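Local coordinates for protein tubulin binding cofactor C (Leishmania major, PDB 5AJ8) that probably acts as a chaperone in tubulin folding, this chain being the C-terminal domain of the cofactor, at residues 58-62 / 63-67. The protein carries 1 engineered substitution. Residues are numbered along the deposited sequence; the frame is centred on the assembly and turned at random.
Sequences VYVAC and HQLRL
The thiol of Cys-62 turns in under the bend between residues 58-62 and 63-67, and its SG comes within 3.3 Å of Gln-64 O, the carbonyl oxygen just past the bend. A chi1 of 56° places SG between the backbone N and the carbonyl carbon, turning the sulfur toward the next strand. From there it also rests alongside the aliphatic base of Leu-65, 3.7 Å from CB. A small, weakly polar side chain suits this place, since it can face a carbonyl and a methylene together. One level further from the bend, Val-60 and Leu-65 meet methyl to methyl but only loosely, CG1 to CD2 at 4.4 Å; branched apolar side chains suit this buried interior. With CG anti to its own N (chi1 179°), Leu-65 swings its isobutyl end toward Val-60, and the side chain lies between the sheets, against Leu-50 and Val-77. The two strands lie in different parallel sheets, which form faces of the right-handed parallel beta-helix of the C-CAP/cofactor C family; the corner at His-63 carries the chain between them, the short strand segments running at 131°. CB of His-63 leads away from 58-62, and its NE2 is hydrogen-bonded to Gly-124 O, while its own carbonyl oxygen is bonded to Ser-81 OG. CB of Gln-64 also points away from 58-62; the residue is exposed, which suits a polar amide, and it touches Ser-47 and Ser-81.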
# COMPACT_ATOMS: atom_id res chain seq x y z
N VAL A 58 3.16 4.58 2.56
CA VAL A 58 3.05 3.49 1.59
C VAL A 58 1.81 3.63 0.71
O VAL A 58 0.73 3.89 1.23
CB VAL A 58 2.99 2.16 2.33
CG1 VAL A 58 3.03 0.97 1.38
CG2 VAL A 58 4.15 2.07 3.31
N TYR A 59 2.00 3.57 -0.62
CA TYR A 59 0.91 3.68 -1.58
C TYR A 59 0.85 2.35 -2.29
O TYR A 59 1.78 2.00 -2.99
CB TYR A 59 1.15 4.81 -2.57
CG TYR A 59 1.32 6.19 -1.91
CD1 TYR A 59 2.51 6.55 -1.34
CD2 TYR A 59 0.27 7.09 -1.84
CE1 TYR A 59 2.67 7.78 -0.71
CE2 TYR A 59 0.41 8.33 -1.21
CZ TYR A 59 1.62 8.67 -0.65
OH TYR A 59 1.81 9.91 -0.05
N VAL A 60 -0.20 1.58 -2.08
CA VAL A 60 -0.28 0.21 -2.63
C VAL A 60 -1.71 -0.18 -3.01
O VAL A 60 -2.68 0.11 -2.27
CB VAL A 60 0.29 -0.82 -1.61
CG1 VAL A 60 -0.44 -0.76 -0.28
CG2 VAL A 60 0.32 -2.23 -2.17
N ALA A 61 -1.83 -0.80 -4.17
CA ALA A 61 -3.03 -1.52 -4.55
C ALA A 61 -2.71 -3.01 -4.57
O ALA A 61 -1.65 -3.41 -5.08
CB ALA A 61 -3.52 -1.05 -5.92
N CYS A 62 -3.64 -3.84 -4.09
CA CYS A 62 -3.43 -5.27 -3.98
C CYS A 62 -4.73 -6.03 -3.73
O CYS A 62 -5.77 -5.43 -3.48
CB CYS A 62 -2.42 -5.57 -2.87
SG CYS A 62 -2.87 -4.88 -1.26
N HIS A 63 -4.68 -7.35 -3.86
CA HIS A 63 -5.83 -8.23 -3.56
C HIS A 63 -6.02 -8.48 -2.06
O HIS A 63 -7.17 -8.46 -1.53
CB HIS A 63 -5.64 -9.57 -4.24
CG HIS A 63 -5.69 -9.51 -5.71
ND1 HIS A 63 -5.74 -10.64 -6.50
CD2 HIS A 63 -5.69 -8.46 -6.56
CE1 HIS A 63 -5.75 -10.28 -7.77
NE2 HIS A 63 -5.72 -8.96 -7.83
N GLN A 64 -4.89 -8.72 -1.38
CA GLN A 64 -4.84 -8.83 0.08
C GLN A 64 -3.69 -8.01 0.63
O GLN A 64 -2.65 -7.92 -0.01
CB GLN A 64 -4.69 -10.28 0.51
CG GLN A 64 -5.81 -11.20 0.04
CD GLN A 64 -5.52 -11.88 -1.27
OE1 GLN A 64 -4.39 -11.90 -1.74
NE2 GLN A 64 -6.55 -12.39 -1.91
N LEU A 65 -3.88 -7.42 1.81
CA LEU A 65 -2.88 -6.61 2.47
C LEU A 65 -2.73 -7.08 3.91
O LEU A 65 -3.71 -7.15 4.63
CB LEU A 65 -3.22 -5.13 2.44
CG LEU A 65 -2.24 -4.16 3.13
CD1 LEU A 65 -0.84 -4.28 2.58
CD2 LEU A 65 -2.71 -2.71 3.00
N ARG A 66 -1.52 -7.45 4.30
CA ARG A 66 -1.26 -7.81 5.69
C ARG A 66 -0.03 -7.10 6.24
O ARG A 66 1.02 -7.06 5.60
CB ARG A 66 -1.14 -9.32 5.85
CG ARG A 66 -0.90 -9.74 7.30
CD ARG A 66 -1.50 -11.10 7.62
NE ARG A 66 -1.33 -11.49 9.03
CZ ARG A 66 -1.97 -12.52 9.60
NH1 ARG A 66 -2.84 -13.25 8.90
NH2 ARG A 66 -1.72 -12.84 10.85
N LEU A 67 -0.16 -6.56 7.43
CA LEU A 67 0.95 -5.88 8.10
C LEU A 67 1.23 -6.49 9.48
O LEU A 67 0.30 -6.76 10.25
CB LEU A 67 0.68 -4.39 8.22
CG LEU A 67 0.59 -3.63 6.90
CD1 LEU A 67 -0.85 -3.32 6.58
CD2 LEU A 67 1.37 -2.34 6.97